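Local coordinates for STIL N-terminal domain-containing protein (Trichoplax adhaerens, PDB 5OI9) that is the N-terminal domain of a STIL-family protein and probably takes part in centriole assembly, as STIL does when CEP85 binds it and PLK4 is activated, at residues A[297-302]-A[308-313]; A[262-265]-A[271-274]; A[194-199]-A[274-279]. All coordinates share one frame; numbering follows the deposited sequence.

Contact 1 (A[297-302]-A[308-313]); sequences ILVLYT and PEFWEC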
# COMPACT_ATOMS: atom_id res chain seq x y z
N ILE A 297 -7.71 -18.66 8.52
CA ILE A 297 -8.79 -18.82 7.55
C ILE A 297 -9.08 -17.47 6.91
O ILE A 297 -8.97 -16.41 7.53
CB ILE A 297 -10.05 -19.42 8.21
CG1 ILE A 297 -11.05 -19.87 7.14
CG2 ILE A 297 -10.70 -18.42 9.17
CD1 ILE A 297 -12.10 -20.83 7.64
N LEU A 298 -9.43 -17.52 5.62
CA LEU A 298 -9.91 -16.37 4.88
C LEU A 298 -11.26 -16.73 4.29
O LEU A 298 -11.37 -17.68 3.52
CB LEU A 298 -8.93 -15.97 3.78
CG LEU A 298 -9.48 -15.07 2.66
CD1 LEU A 298 -9.86 -13.70 3.20
CD2 LEU A 298 -8.46 -14.95 1.53
N VAL A 299 -12.29 -15.98 4.68
CA VAL A 299 -13.62 -16.10 4.09
C VAL A 299 -13.73 -15.00 3.05
O VAL A 299 -13.80 -13.81 3.39
CB VAL A 299 -14.73 -16.00 5.15
CG1 VAL A 299 -16.09 -16.20 4.51
CG2 VAL A 299 -14.50 -17.03 6.25
N LEU A 300 -13.71 -15.38 1.77
CA LEU A 300 -13.58 -14.44 0.67
C LEU A 300 -14.92 -14.31 -0.05
O LEU A 300 -15.36 -15.25 -0.72
CB LEU A 300 -12.49 -14.89 -0.29
CG LEU A 300 -12.05 -13.87 -1.35
CD1 LEU A 300 -11.55 -12.60 -0.70
CD2 LEU A 300 -10.98 -14.47 -2.25
N TYR A 301 -15.56 -13.15 0.09
CA TYR A 301 -16.81 -12.85 -0.61
C TYR A 301 -16.46 -12.14 -1.91
O TYR A 301 -16.31 -10.92 -1.96
CB TYR A 301 -17.72 -12.00 0.26
CG TYR A 301 -18.19 -12.70 1.51
CD1 TYR A 301 -19.34 -13.48 1.50
CD2 TYR A 301 -17.48 -12.59 2.70
CE1 TYR A 301 -19.78 -14.12 2.64
CE2 TYR A 301 -17.91 -13.23 3.85
CZ TYR A 301 -19.05 -14.00 3.81
OH TYR A 301 -19.48 -14.64 4.95
N THR A 302 -16.33 -12.91 -2.99
CA THR A 302 -16.03 -12.30 -4.27
C THR A 302 -17.29 -11.70 -4.89
O THR A 302 -18.42 -12.10 -4.59
CB THR A 302 -15.41 -13.32 -5.24
OG1 THR A 302 -16.39 -14.29 -5.62
CG2 THR A 302 -14.22 -14.02 -4.58
N PRO A 308 -19.33 -17.49 -0.69
CA PRO A 308 -17.93 -17.14 -0.42
C PRO A 308 -17.00 -18.32 -0.65
O PRO A 308 -17.39 -19.49 -0.62
CB PRO A 308 -17.95 -16.74 1.06
CG PRO A 308 -19.09 -17.52 1.63
CD PRO A 308 -20.13 -17.55 0.55
N GLU A 309 -15.74 -17.98 -0.90
CA GLU A 309 -14.67 -18.96 -1.00
C GLU A 309 -13.91 -19.03 0.32
O GLU A 309 -13.75 -18.03 1.02
CB GLU A 309 -13.69 -18.60 -2.13
CG GLU A 309 -14.32 -18.41 -3.50
CD GLU A 309 -13.30 -17.95 -4.52
OE1 GLU A 309 -12.15 -17.65 -4.13
OE2 GLU A 309 -13.64 -17.89 -5.73
N PHE A 310 -13.44 -20.23 0.65
CA PHE A 310 -12.71 -20.47 1.89
C PHE A 310 -11.27 -20.84 1.56
O PHE A 310 -11.03 -21.72 0.72
CB PHE A 310 -13.38 -21.57 2.72
CG PHE A 310 -14.72 -21.17 3.27
CD1 PHE A 310 -15.85 -21.20 2.47
CD2 PHE A 310 -14.86 -20.77 4.59
CE1 PHE A 310 -17.08 -20.84 2.96
CE2 PHE A 310 -16.09 -20.42 5.10
CZ PHE A 310 -17.21 -20.45 4.28
N TRP A 311 -10.33 -20.18 2.22
CA TRP A 311 -8.90 -20.42 2.03
C TRP A 311 -8.22 -20.53 3.38
O TRP A 311 -8.60 -19.86 4.34
CB TRP A 311 -8.23 -19.29 1.24
CG TRP A 311 -8.77 -19.07 -0.14
CD1 TRP A 311 -9.96 -18.49 -0.48
CD2 TRP A 311 -8.13 -19.42 -1.37
NE1 TRP A 311 -10.09 -18.45 -1.84
CE2 TRP A 311 -8.98 -19.02 -2.42
CE3 TRP A 311 -6.91 -20.03 -1.69
CZ2 TRP A 311 -8.67 -19.22 -3.76
CZ3 TRP A 311 -6.60 -20.22 -3.02
CH2 TRP A 311 -7.47 -19.82 -4.04
N GLU A 312 -7.20 -21.39 3.45
CA GLU A 312 -6.28 -21.41 4.58
C GLU A 312 -5.00 -20.70 4.15
O GLU A 312 -4.32 -21.14 3.22
CB GLU A 312 -5.97 -22.83 5.04
CG GLU A 312 -4.97 -22.86 6.20
CD GLU A 312 -4.86 -24.23 6.86
OE1 GLU A 312 -3.81 -24.88 6.70
OE2 GLU A 312 -5.82 -24.64 7.54
N CYS A 313 -4.68 -19.60 4.83
CA CYS A 313 -3.51 -18.79 4.51
C CYS A 313 -2.42 -19.00 5.55
O CYS A 313 -2.71 -19.17 6.74
CB CYS A 313 -3.88 -17.31 4.45
SG CYS A 313 -5.27 -16.94 3.36
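Leu298 and Trp311 form a hydrogen-bonded antiparallel pair, Leu298 N to Trp311 O at 2.8 Å and Trp311 N to Leu298 O at 3.0 Å. Leu300 and Glu309 repeat the pattern, and the bond from Leu300 N to Glu309 O is nearly straight (172°). The tight part lies around Leu298, Val299 and Leu300, branched apolar residues that suit a buried strand. On the face bearing Leu298, its CB packs 3.8 Å from Cys313 SG, a compact neighbour, and Leu300 CD2 lies obliquely against the Trp311 indole. The other face carries Phe310: Ile297 CD1 meets the edge of its ring at CD2, while Val299 CG2 sits 3.9 Å from Phe310 CE2. The two strands make a β-hairpin at the middle of a mixed sheet, with strand 256-264 continuing the sheet beside 297-302 and strand 196-200 beside 308-313. Toward the turn the contact opens to solvent, Pro308 and Glu309 being partly exposed, though both still pack closely. Pro308, with no N-H to offer, lies just before the strand and lays CB over one face of the Tyr301 ring, 3.8 Å from its centroid, a CH-pi contact. Glu309 suits this half-open place because its extended chain (chi2 175°) carries OE1 into the indole plane, where Trp311 NE1 donates to it at 3.2 Å; the other oxygen, OE2, has a weak, long ion pair with Arg305.

Contact 2 (A[262-265]-A[271-274]); sequences DGVI and YVWS
Val264 faces the first turn of helix 270-281 with both of its methyl groups, and all the direct contact between 262-265 and 271-274 is apolar. CG2 of Val264 approaches CG2 of Val272 at 4.0 Å, the two valines meeting at a slant. CG1 of Val264 reaches toward CD2 of Tyr271 at 4.4 Å, a looser touch on the hydrocarbon part of the ring. The split follows from the valine torsion: CG1 stands anti to the carbonyl carbon (chi1 -57°), leaving CG2 between N and C, so one branch serves each helix residue. Valine, apolar and with two methyls on CB, can touch two helix residues at once in this buried place.

Polar interactions stay at the margins. Tyr271 N is hydrogen-bonded to His269 ND1, and its hydroxyl makes a weak hydrogen bond with Ser230 OG, so the phenol can lie in a buried place with its polar end still engaged. Backbone shape matters as well: at Gly263 (phi 88°, psi 24°) a CB would press on the carbonyl oxygen of Asp262, so glycine suits the corner.

Helix 270-281 forms part of the β-α-β crossover from strand 256-264 to strand 296-302, its parallel neighbour. With no hydrogen bond or charge pair between the two segments, their attachment rests on burial of hydrocarbon and on shape, without the directional hold that polar bonds would give.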
# COMPACT_ATOMS: atom_id res chain seq x y z
N ASP A 262 -14.37 -8.68 1.44
CA ASP A 262 -15.50 -8.48 0.54
C ASP A 262 -15.13 -7.47 -0.54
O ASP A 262 -14.29 -6.59 -0.32
CB ASP A 262 -16.74 -8.00 1.32
CG ASP A 262 -17.95 -7.77 0.43
OD1 ASP A 262 -18.03 -8.41 -0.64
OD2 ASP A 262 -18.80 -6.95 0.80
N GLY A 263 -15.74 -7.61 -1.71
CA GLY A 263 -15.63 -6.61 -2.75
C GLY A 263 -14.46 -6.74 -3.70
O GLY A 263 -14.04 -5.74 -4.28
N VAL A 264 -13.92 -7.95 -3.87
CA VAL A 264 -12.86 -8.19 -4.85
C VAL A 264 -13.36 -9.23 -5.84
O VAL A 264 -14.34 -9.94 -5.60
CB VAL A 264 -11.54 -8.65 -4.19
CG1 VAL A 264 -11.07 -7.62 -3.17
CG2 VAL A 264 -11.72 -10.01 -3.54
N ILE A 265 -12.66 -9.33 -6.97
CA ILE A 265 -13.02 -10.30 -7.99
C ILE A 265 -12.41 -11.66 -7.69
O ILE A 265 -13.05 -12.70 -7.89
CB ILE A 265 -12.63 -9.78 -9.39
CG1 ILE A 265 -13.64 -8.74 -9.86
CG2 ILE A 265 -12.53 -10.92 -10.39
CD1 ILE A 265 -13.31 -8.13 -11.20
N TYR A 271 -5.63 -6.13 -2.29
CA TYR A 271 -6.30 -5.84 -1.03
C TYR A 271 -6.37 -7.08 -0.14
O TYR A 271 -6.33 -6.95 1.09
CB TYR A 271 -7.70 -5.29 -1.29
CG TYR A 271 -8.47 -4.95 -0.03
CD1 TYR A 271 -8.33 -3.71 0.58
CD2 TYR A 271 -9.35 -5.87 0.54
CE1 TYR A 271 -9.04 -3.40 1.73
CE2 TYR A 271 -10.06 -5.56 1.68
CZ TYR A 271 -9.90 -4.32 2.28
OH TYR A 271 -10.60 -4.01 3.41
N VAL A 272 -6.49 -8.26 -0.74
CA VAL A 272 -6.56 -9.49 0.05
C VAL A 272 -5.25 -9.73 0.78
O VAL A 272 -5.22 -10.00 1.99
CB VAL A 272 -6.93 -10.68 -0.85
CG1 VAL A 272 -6.91 -11.98 -0.05
CG2 VAL A 272 -8.30 -10.46 -1.48
N TRP A 273 -4.13 -9.65 0.05
CA TRP A 273 -2.82 -9.75 0.67
C TRP A 273 -2.63 -8.68 1.74
O TRP A 273 -2.04 -8.95 2.80
CB TRP A 273 -1.74 -9.63 -0.40
CG TRP A 273 -0.33 -9.63 0.11
CD1 TRP A 273 0.46 -10.72 0.34
CD2 TRP A 273 0.47 -8.48 0.41
NE1 TRP A 273 1.69 -10.32 0.79
CE2 TRP A 273 1.73 -8.95 0.84
CE3 TRP A 273 0.25 -7.10 0.37
CZ2 TRP A 273 2.76 -8.09 1.21
CZ3 TRP A 273 1.27 -6.25 0.75
CH2 TRP A 273 2.51 -6.75 1.17
N SER A 274 -3.15 -7.47 1.50
CA SER A 274 -3.02 -6.40 2.48
C SER A 274 -3.76 -6.73 3.77
O SER A 274 -3.26 -6.45 4.87
CB SER A 274 -3.54 -5.09 1.89
OG SER A 274 -2.80 -4.72 0.73

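Contact 3 (A[194-199]-A[274-279]); sequences ALITAV and SACMRY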
# COMPACT_ATOMS: atom_id res chain seq x y z
N ALA A 194 6.99 -10.39 2.22
CA ALA A 194 6.34 -11.62 2.66
C ALA A 194 5.33 -12.14 1.64
O ALA A 194 4.44 -11.41 1.20
CB ALA A 194 5.64 -11.38 4.01
N LEU A 195 5.49 -13.41 1.26
CA LEU A 195 4.52 -14.11 0.43
C LEU A 195 3.51 -14.83 1.32
O LEU A 195 3.90 -15.55 2.25
CB LEU A 195 5.20 -15.12 -0.49
CG LEU A 195 6.12 -14.62 -1.61
CD1 LEU A 195 6.58 -15.80 -2.46
CD2 LEU A 195 5.41 -13.59 -2.47
N ILE A 196 2.23 -14.65 1.03
CA ILE A 196 1.17 -15.39 1.72
C ILE A 196 0.84 -16.62 0.89
O ILE A 196 0.44 -16.50 -0.28
CB ILE A 196 -0.07 -14.52 1.93
CG1 ILE A 196 0.25 -13.32 2.83
CG2 ILE A 196 -1.20 -15.35 2.53
CD1 ILE A 196 0.63 -13.70 4.24
N THR A 197 1.01 -17.80 1.48
CA THR A 197 0.58 -19.04 0.85
C THR A 197 -0.90 -19.26 1.14
O THR A 197 -1.33 -19.23 2.29
CB THR A 197 1.39 -20.23 1.37
OG1 THR A 197 2.79 -19.96 1.22
CG2 THR A 197 1.03 -21.50 0.62
N ALA A 198 -1.69 -19.47 0.08
CA ALA A 198 -3.14 -19.62 0.21
C ALA A 198 -3.58 -20.93 -0.41
O ALA A 198 -3.23 -21.23 -1.55
CB ALA A 198 -3.88 -18.45 -0.44
N VAL A 199 -4.37 -21.70 0.34
CA VAL A 199 -4.81 -23.03 -0.06
C VAL A 199 -6.33 -23.05 -0.04
O VAL A 199 -6.93 -22.74 1.00
CB VAL A 199 -4.25 -24.12 0.87
CG1 VAL A 199 -4.99 -25.43 0.65
CG2 VAL A 199 -2.76 -24.30 0.65
N SER A 274 -3.15 -7.47 1.50
CA SER A 274 -3.02 -6.40 2.48
C SER A 274 -3.76 -6.73 3.77
O SER A 274 -3.26 -6.45 4.87
CB SER A 274 -3.54 -5.09 1.89
OG SER A 274 -2.80 -4.72 0.73
N ALA A 275 -4.94 -7.35 3.66
CA ALA A 275 -5.67 -7.76 4.85
C ALA A 275 -4.92 -8.87 5.59
O ALA A 275 -4.85 -8.85 6.83
CB ALA A 275 -7.07 -8.22 4.47
N CYS A 276 -4.35 -9.82 4.85
CA CYS A 276 -3.56 -10.88 5.48
C CYS A 276 -2.37 -10.31 6.24
O CYS A 276 -2.11 -10.69 7.39
CB CYS A 276 -3.08 -11.88 4.42
SG CYS A 276 -4.40 -12.80 3.59
N MSE A 277 -1.63 -9.40 5.61
CA MSE A 277 -0.48 -8.77 6.24
C MSE A 277 -0.88 -8.02 7.50
O MSE A 277 -0.23 -8.12 8.54
CB MSE A 277 0.21 -7.81 5.27
CG MSE A 277 0.87 -8.51 4.10
SE MSE A 277 2.28 -9.72 4.69
CE MSE A 277 3.65 -8.37 5.00
N ARG A 278 -1.96 -7.25 7.38
CA ARG A 278 -2.47 -6.49 8.51
C ARG A 278 -2.83 -7.41 9.68
O ARG A 278 -2.53 -7.10 10.84
CB ARG A 278 -3.68 -5.68 8.08
CG ARG A 278 -4.29 -4.85 9.18
CD ARG A 278 -3.36 -3.73 9.62
NE ARG A 278 -3.96 -3.00 10.72
CZ ARG A 278 -4.87 -2.04 10.57
NH1 ARG A 278 -5.28 -1.70 9.35
NH2 ARG A 278 -5.38 -1.43 11.63
N TYR A 279 -3.46 -8.55 9.39
CA TYR A 279 -3.80 -9.51 10.44
C TYR A 279 -2.54 -10.10 11.07
O TYR A 279 -2.45 -10.23 12.30
CB TYR A 279 -4.69 -10.61 9.88
CG TYR A 279 -5.08 -11.68 10.88
CD1 TYR A 279 -6.01 -11.43 11.87
CD2 TYR A 279 -4.52 -12.95 10.81
CE1 TYR A 279 -6.38 -12.41 12.78
CE2 TYR A 279 -4.87 -13.94 11.71
CZ TYR A 279 -5.80 -13.67 12.70
OH TYR A 279 -6.16 -14.64 13.60
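Ile196 is one of two bumps in this contact, the other being Met277, and it is directed from its strand at the buried side of helix 270-281. Its CG1 rests 4.0 Å from Cys276 CB, and CD1 at the end of the same branch lies almost as close to that carbon, while Ile196 CD1 also reaches Met277 SE at 4.3 Å. The ethyl branch thus fits between the base of one helix side chain and the selenium of the next. CG1 takes the position anti to the carbonyl carbon (chi1 -62°), which aims this longer branch at the helix, while CG2 packs on Cys313 of the adjoining strand. A β-branched isoleucine suits a strand, and its ethyl branch is long enough to reach the helix; Cys276 is a short side chain, so the ethyl branch can come down against its CB.

The second fit works the other way. Met277, here selenomethionine, is bent at chi2 (-62°) and chi3 (-78°), so its chain folds over from the helix toward the residues ahead of the strand. There Met277 CE comes 3.7 Å from Ala194 CB, with SE nearly as near. Ala194 offers a single methyl, against which the end of the long, flexible chain lies. A bulky strand residue therefore meets a small helix residue, and a long helix residue meets a small one of the loop.

Nearby, Trp273 sends its indole N-H to Ala194 O, a hydrogen bond that ties the loop to the same helix, and its ring also packs on Ile196. On another side of the helix, Ala275 touches Ile259 and Val261 of strand 256-264. The helix thus packs on one face of a mixed β-sheet, the layered α/β packing in which a crossover helix covers the strands on one side.

All three contacts are buried, but contact 1 has the most open margin, at the turn of its hairpin, and lies farthest from the centre of the chain. It joins neighbouring strands by backbone hydrogen bonds, whereas contacts 2 and 3 place successive parts of helix 270-281 on the same sheet through apolar side chains alone. They share Ser274. Their strands sit on different sides of the hairpin: 256-264 beside 296-302, and 196-200 beside 309-314. Direct touches knit the set together: Leu298 CD2 lies 3.7 Å from Val272 CG1, and Glu312 N probably donates a hydrogen bond to Val199 O.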